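Beta-fructofuranosidase (Bifidobacterium adolescentis, PDB 6NOB) probably hydrolyses terminal beta-fructofuranoside residues, as in sucrose, as a member of glycoside hydrolase family 32. Local coordinates at residues W128-Y142 against Q439-W453. Numbering follows the deposited sequence.
Sequences WMNDPNGLCQFQGRY and QSFADDNGRRIVFGW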
loop_
_atom_site.group_PDB
_atom_site.type_symbol
_atom_site.label_atom_id
_atom_site.label_comp_id
_atom_site.label_asym_id
_atom_site.label_seq_id
_atom_site.Cartn_x
_atom_site.Cartn_y
_atom_site.Cartn_z
ATOM N N TRP A 128 -4.198 8.690 -8.496
ATOM C CA TRP A 128 -4.265 8.223 -7.115
ATOM C C TRP A 128 -3.991 6.728 -7.010
ATOM O O TRP A 128 -4.441 5.942 -7.849
ATOM C CB TRP A 128 -5.639 8.528 -6.507
ATOM C CG TRP A 128 -5.929 7.798 -5.220
ATOM C CD1 TRP A 128 -6.369 6.508 -5.085
ATOM C CD2 TRP A 128 -5.829 8.326 -3.890
ATOM N NE1 TRP A 128 -6.529 6.200 -3.756
ATOM C CE2 TRP A 128 -6.208 7.297 -3.002
ATOM C CE3 TRP A 128 -5.450 9.565 -3.363
ATOM C CZ2 TRP A 128 -6.221 7.471 -1.619
ATOM C CZ3 TRP A 128 -5.464 9.735 -1.988
ATOM C CH2 TRP A 128 -5.848 8.694 -1.133
ATOM N N MET A 129 -3.285 6.343 -5.944
ATOM C CA MET A 129 -3.039 4.945 -5.613
ATOM C C MET A 129 -3.048 4.776 -4.098
ATOM O O MET A 129 -2.515 5.627 -3.379
ATOM C CB MET A 129 -1.693 4.472 -6.180
ATOM C CG MET A 129 -1.219 3.134 -5.625
ATOM S SD MET A 129 0.433 2.660 -6.177
ATOM C CE MET A 129 1.456 3.693 -5.136
ATOM N N ASN A 130 -3.655 3.685 -3.609
ATOM C CA ASN A 130 -3.433 3.318 -2.210
ATOM C C ASN A 130 -2.968 1.866 -2.047
ATOM O O ASN A 130 -1.839 1.542 -2.432
ATOM C CB ASN A 130 -4.668 3.619 -1.334
ATOM C CG ASN A 130 -5.988 3.223 -1.966
ATOM O OD1 ASN A 130 -6.378 3.748 -3.006
ATOM N ND2 ASN A 130 -6.715 2.335 -1.296
ATOM N N ASP A 131 -3.813 0.996 -1.492
ATOM C CA ASP A 131 -3.357 -0.266 -0.913
ATOM C C ASP A 131 -2.611 -1.124 -1.935
ATOM O O ASP A 131 -3.030 -1.207 -3.096
ATOM C CB ASP A 131 -4.540 -1.081 -0.387
ATOM C CG ASP A 131 -5.380 -0.336 0.621
ATOM O OD1 ASP A 131 -5.199 0.889 0.795
ATOM O OD2 ASP A 131 -6.235 -1.000 1.238
ATOM N N PRO A 132 -1.537 -1.808 -1.534
ATOM C CA PRO A 132 -0.980 -2.873 -2.378
ATOM C C PRO A 132 -1.855 -4.115 -2.315
ATOM O O PRO A 132 -2.377 -4.477 -1.258
ATOM C CB PRO A 132 0.397 -3.133 -1.755
ATOM C CG PRO A 132 0.215 -2.777 -0.314
ATOM C CD PRO A 132 -0.766 -1.627 -0.290
ATOM N N ASN A 133 -2.019 -4.769 -3.466
ATOM C CA ASN A 133 -2.894 -5.927 -3.580
ATOM C C ASN A 133 -2.189 -7.064 -4.308
ATOM O O ASN A 133 -1.226 -6.858 -5.051
ATOM C CB ASN A 133 -4.195 -5.593 -4.329
ATOM C CG ASN A 133 -4.959 -4.441 -3.703
ATOM O OD1 ASN A 133 -5.607 -3.663 -4.405
ATOM N ND2 ASN A 133 -4.899 -4.332 -2.382
ATOM N N GLY A 134 -2.694 -8.272 -4.076
ATOM C CA GLY A 134 -2.318 -9.423 -4.893
ATOM C C GLY A 134 -0.837 -9.729 -4.906
ATOM O O GLY A 134 -0.296 -10.127 -5.944
ATOM N N LEU A 135 -0.170 -9.554 -3.770
ATOM C CA LEU A 135 1.268 -9.775 -3.708
ATOM C C LEU A 135 1.589 -11.257 -3.845
ATOM O O LEU A 135 1.005 -12.098 -3.154
ATOM C CB LEU A 135 1.828 -9.226 -2.396
ATOM C CG LEU A 135 1.609 -7.724 -2.226
ATOM C CD1 LEU A 135 2.107 -7.254 -0.876
ATOM C CD2 LEU A 135 2.298 -6.967 -3.348
ATOM N N CYS A 136 2.517 -11.574 -4.743
ATOM C CA CYS A 136 2.932 -12.953 -4.970
ATOM C C CYS A 136 4.176 -12.964 -5.842
ATOM O O CYS A 136 4.516 -11.968 -6.488
ATOM C CB CYS A 136 1.809 -13.779 -5.612
ATOM S SG CYS A 136 1.306 -13.263 -7.261
ATOM N N GLN A 137 4.874 -14.095 -5.815
ATOM C CA GLN A 137 5.869 -14.428 -6.823
ATOM C C GLN A 137 5.220 -15.416 -7.780
ATOM O O GLN A 137 4.701 -16.448 -7.347
ATOM C CB GLN A 137 7.132 -15.024 -6.199
ATOM C CG GLN A 137 8.279 -15.166 -7.187
ATOM C CD GLN A 137 9.619 -15.391 -6.514
ATOM O OE1 GLN A 137 9.689 -15.916 -5.401
ATOM N NE2 GLN A 137 10.694 -14.998 -7.190
ATOM N N PHE A 138 5.223 -15.090 -9.069
ATOM C CA PHE A 138 4.531 -15.895 -10.067
ATOM C C PHE A 138 5.425 -16.060 -11.285
ATOM O O PHE A 138 5.765 -15.073 -11.943
ATOM C CB PHE A 138 3.198 -15.249 -10.459
ATOM C CG PHE A 138 2.447 -16.006 -11.508
ATOM C CD1 PHE A 138 1.952 -17.274 -11.246
ATOM C CD2 PHE A 138 2.230 -15.451 -12.757
ATOM C CE1 PHE A 138 1.258 -17.975 -12.213
ATOM C CE2 PHE A 138 1.537 -16.148 -13.730
ATOM C CZ PHE A 138 1.049 -17.409 -13.457
ATOM N N GLN A 139 5.796 -17.308 -11.578
ATOM C CA GLN A 139 6.584 -17.651 -12.760
ATOM C C GLN A 139 7.827 -16.769 -12.871
ATOM O O GLN A 139 8.113 -16.177 -13.915
ATOM C CB GLN A 139 5.729 -17.568 -14.029
ATOM C CG GLN A 139 4.759 -18.737 -14.184
ATOM C CD GLN A 139 3.739 -18.529 -15.290
ATOM O OE1 GLN A 139 3.771 -17.528 -16.001
ATOM N NE2 GLN A 139 2.823 -19.481 -15.436
ATOM N N GLY A 140 8.558 -16.665 -11.760
ATOM C CA GLY A 140 9.818 -15.958 -11.726
ATOM C C GLY A 140 9.737 -14.467 -11.475
ATOM O O GLY A 140 10.784 -13.826 -11.323
ATOM N N ARG A 141 8.541 -13.887 -11.422
ATOM C CA ARG A 141 8.390 -12.450 -11.258
ATOM C C ARG A 141 7.598 -12.132 -9.997
ATOM O O ARG A 141 6.722 -12.896 -9.582
ATOM C CB ARG A 141 7.690 -11.825 -12.467
ATOM C CG ARG A 141 8.397 -12.048 -13.792
ATOM C CD ARG A 141 7.545 -11.536 -14.941
ATOM N NE ARG A 141 7.758 -12.294 -16.170
ATOM C CZ ARG A 141 8.510 -11.873 -17.182
ATOM N NH1 ARG A 141 8.650 -12.628 -18.264
ATOM N NH2 ARG A 141 9.120 -10.696 -17.112
ATOM N N TYR A 142 7.923 -10.993 -9.388
ATOM C CA TYR A 142 7.134 -10.447 -8.292
ATOM C C TYR A 142 6.037 -9.564 -8.866
ATOM O O TYR A 142 6.304 -8.704 -9.713
ATOM C CB TYR A 142 8.009 -9.641 -7.332
ATOM C CG TYR A 142 9.159 -10.420 -6.735
ATOM C CD1 TYR A 142 8.963 -11.261 -5.649
ATOM C CD2 TYR A 142 10.442 -10.309 -7.257
ATOM C CE1 TYR A 142 10.011 -11.971 -5.098
ATOM C CE2 TYR A 142 11.497 -11.016 -6.712
ATOM C CZ TYR A 142 11.275 -11.846 -5.633
ATOM O OH TYR A 142 12.317 -12.555 -5.086
ATOM N N GLN A 439 0.237 -5.562 3.301
ATOM C CA GLN A 439 -0.034 -6.923 2.867
ATOM C C GLN A 439 1.296 -7.631 2.676
ATOM O O GLN A 439 2.277 -7.018 2.249
ATOM C CB GLN A 439 -0.859 -6.971 1.574
ATOM C CG GLN A 439 -1.309 -8.383 1.215
ATOM C CD GLN A 439 -2.210 -8.432 -0.001
ATOM O OE1 GLN A 439 -1.828 -8.945 -1.055
ATOM N NE2 GLN A 439 -3.423 -7.907 0.143
ATOM N N SER A 440 1.329 -8.915 3.003
ATOM C CA SER A 440 2.554 -9.693 2.951
ATOM C C SER A 440 2.382 -10.892 2.027
ATOM O O SER A 440 1.270 -11.253 1.640
ATOM C CB SER A 440 2.960 -10.154 4.354
ATOM O OG SER A 440 2.464 -11.452 4.622
ATOM N N PHE A 441 3.508 -11.509 1.672
ATOM C CA PHE A 441 3.500 -12.739 0.892
ATOM C C PHE A 441 4.786 -13.502 1.171
ATOM O O PHE A 441 5.744 -12.967 1.735
ATOM C CB PHE A 441 3.335 -12.458 -0.609
ATOM C CG PHE A 441 4.570 -11.914 -1.274
ATOM C CD1 PHE A 441 4.918 -10.576 -1.148
ATOM C CD2 PHE A 441 5.379 -12.743 -2.036
ATOM C CE1 PHE A 441 6.055 -10.077 -1.766
ATOM C CE2 PHE A 441 6.516 -12.256 -2.654
ATOM C CZ PHE A 441 6.856 -10.921 -2.522
ATOM N N ALA A 442 4.790 -14.772 0.777
ATOM C CA ALA A 442 5.953 -15.641 0.895
ATOM C C ALA A 442 6.482 -15.935 -0.500
ATOM O O ALA A 442 5.779 -16.540 -1.316
ATOM C CB ALA A 442 5.598 -16.939 1.620
ATOM N N ASP A 443 7.717 -15.514 -0.773
ATOM C CA ASP A 443 8.312 -15.777 -2.075
ATOM C C ASP A 443 8.693 -17.257 -2.185
ATOM O O ASP A 443 8.462 -18.059 -1.274
ATOM C CB ASP A 443 9.499 -14.839 -2.323
ATOM C CG ASP A 443 10.729 -15.164 -1.471
ATOM O OD1 ASP A 443 10.683 -16.079 -0.620
ATOM O OD2 ASP A 443 11.763 -14.485 -1.664
ATOM N N ASP A 444 9.295 -17.624 -3.318
ATOM C CA ASP A 444 9.563 -19.035 -3.583
ATOM C C ASP A 444 10.554 -19.639 -2.595
ATOM O O ASP A 444 10.591 -20.866 -2.446
ATOM C CB ASP A 444 10.074 -19.215 -5.012
ATOM C CG ASP A 444 8.974 -19.067 -6.047
ATOM O OD1 ASP A 444 7.915 -19.708 -5.889
ATOM O OD2 ASP A 444 9.171 -18.308 -7.018
ATOM N N ASN A 445 11.348 -18.817 -1.911
ATOM C CA ASN A 445 12.296 -19.300 -0.918
ATOM C C ASN A 445 11.770 -19.184 0.507
ATOM O O ASN A 445 12.536 -19.375 1.456
ATOM C CB ASN A 445 13.623 -18.552 -1.049
ATOM C CG ASN A 445 14.334 -18.856 -2.355
ATOM O OD1 ASN A 445 14.756 -17.948 -3.071
ATOM N ND2 ASN A 445 14.470 -20.140 -2.672
ATOM N N GLY A 446 10.487 -18.878 0.682
ATOM C CA GLY A 446 9.904 -18.796 2.003
ATOM C C GLY A 446 10.126 -17.491 2.736
ATOM O O GLY A 446 9.702 -17.375 3.894
ATOM N N ARG A 447 10.784 -16.515 2.112
ATOM C CA ARG A 447 10.908 -15.190 2.705
ATOM C C ARG A 447 9.532 -14.561 2.876
ATOM O O ARG A 447 8.722 -14.558 1.945
ATOM C CB ARG A 447 11.773 -14.293 1.823
ATOM C CG ARG A 447 13.232 -14.222 2.202
ATOM C CD ARG A 447 13.904 -13.050 1.503
ATOM N NE ARG A 447 13.437 -12.895 0.127
ATOM C CZ ARG A 447 13.896 -11.977 -0.718
ATOM N NH1 ARG A 447 14.843 -11.131 -0.334
ATOM N NH2 ARG A 447 13.413 -11.906 -1.950
ATOM N N ARG A 448 9.271 -14.025 4.065
ATOM C CA ARG A 448 8.045 -13.279 4.332
ATOM C C ARG A 448 8.316 -11.803 4.054
ATOM O O ARG A 448 9.114 -11.169 4.752
ATOM C CB ARG A 448 7.579 -13.505 5.768
ATOM C CG ARG A 448 6.378 -12.667 6.187
ATOM C CD ARG A 448 5.173 -12.908 5.288
ATOM N NE ARG A 448 4.781 -14.316 5.226
ATOM C CZ ARG A 448 3.671 -14.757 4.641
ATOM N NH1 ARG A 448 3.390 -16.054 4.625
ATOM N NH2 ARG A 448 2.841 -13.900 4.064
ATOM N N ILE A 449 7.656 -11.260 3.033
ATOM C CA ILE A 449 7.903 -9.906 2.548
ATOM C C ILE A 449 6.606 -9.115 2.627
ATOM O O ILE A 449 5.550 -9.609 2.217
ATOM C CB ILE A 449 8.447 -9.918 1.108
ATOM C CG1 ILE A 449 9.684 -10.814 1.022
ATOM C CG2 ILE A 449 8.759 -8.505 0.643
ATOM C CD1 ILE A 449 10.075 -11.188 -0.390
ATOM N N VAL A 450 6.689 -7.886 3.134
ATOM C CA VAL A 450 5.521 -7.037 3.340
ATOM C C VAL A 450 5.713 -5.718 2.598
ATOM O O VAL A 450 6.811 -5.148 2.589
ATOM C CB VAL A 450 5.261 -6.792 4.845
ATOM C CG1 VAL A 450 6.495 -6.213 5.523
ATOM C CG2 VAL A 450 4.045 -5.890 5.053
ATOM N N PHE A 451 4.642 -5.249 1.960
ATOM C CA PHE A 451 4.558 -3.916 1.384
ATOM C C PHE A 451 3.537 -3.085 2.152
ATOM O O PHE A 451 2.560 -3.612 2.690
ATOM C CB PHE A 451 4.138 -3.961 -0.088
ATOM C CG PHE A 451 5.260 -4.232 -1.040
ATOM C CD1 PHE A 451 6.088 -3.208 -1.466
ATOM C CD2 PHE A 451 5.471 -5.510 -1.534
ATOM C CE1 PHE A 451 7.118 -3.455 -2.356
ATOM C CE2 PHE A 451 6.497 -5.763 -2.425
ATOM C CZ PHE A 451 7.321 -4.735 -2.837
ATOM N N GLY A 452 3.766 -1.773 2.181
ATOM C CA GLY A 452 2.808 -0.852 2.754
ATOM C C GLY A 452 2.616 0.349 1.847
ATOM O O GLY A 452 3.443 0.638 0.981
ATOM N N TRP A 453 1.500 1.038 2.055
ATOM C CA TRP A 453 1.166 2.246 1.311
ATOM C C TRP A 453 1.346 3.449 2.222
ATOM O O TRP A 453 0.857 3.451 3.358
ATOM C CB TRP A 453 -0.270 2.188 0.778
ATOM C CG TRP A 453 -0.886 3.535 0.457
ATOM C CD1 TRP A 453 -0.380 4.493 -0.375
ATOM C CD2 TRP A 453 -2.132 4.052 0.950
ATOM N NE1 TRP A 453 -1.227 5.574 -0.423
ATOM C CE2 TRP A 453 -2.309 5.330 0.382
ATOM C CE3 TRP A 453 -3.111 3.560 1.818
ATOM C CZ2 TRP A 453 -3.425 6.120 0.652
ATOM C CZ3 TRP A 453 -4.216 4.347 2.090
ATOM C CH2 TRP A 453 -4.366 5.611 1.506
HETATM O O HOH W 1 -1.245 -11.749 -1.442
HETATM O O HOH W 2 4.106 -16.209 -3.928
#
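Leu-135 meets Phe-441 and Phe-451 at the apolar centre: its CB lies 3.6 Å from CD1 of Phe-441, while Leu-135 CD1 reaches the edge of the Phe-451 ring. Phe-441, with CG held between its own backbone N and carbonyl carbon (chi1 75°), lays one face against the backbone of Cys-136 and sends CZ to within 3.8 Å of Tyr-142 CD1. Towards the other end Pro-132 packs its CD against Trp-453 CB at 4.0 Å, and Asn-130 CB sits over one face of the six-membered ring of Trp-453, a CH-pi contact. Polar groups flank this row. With CG opposite its backbone N (chi1 -172°) and the chain extended beyond it, Gln-439 brings OE1 to 3.2 Å from Leu-135 N in a nearly straight bond (172°), and its NE2 is held by Gly-197 O. At the hairpin ends, Gln-137 OE1 accepts from Asp-444 N at 2.7 Å, and a water links Gln-137 N to Ala-442 O. Arg-447, also paired with Glu-492, grips Asp-443 side-on, its NE 2.9 Å from Asp-443 OD2, across the base of the type I turn. Two beta hairpins thus pack mainly through side chains; strand 468-481 pairs with one strand of each, parallel to 127-138 and antiparallel to 448-454, consistent with ring closure in family 32's five-bladed beta-propeller.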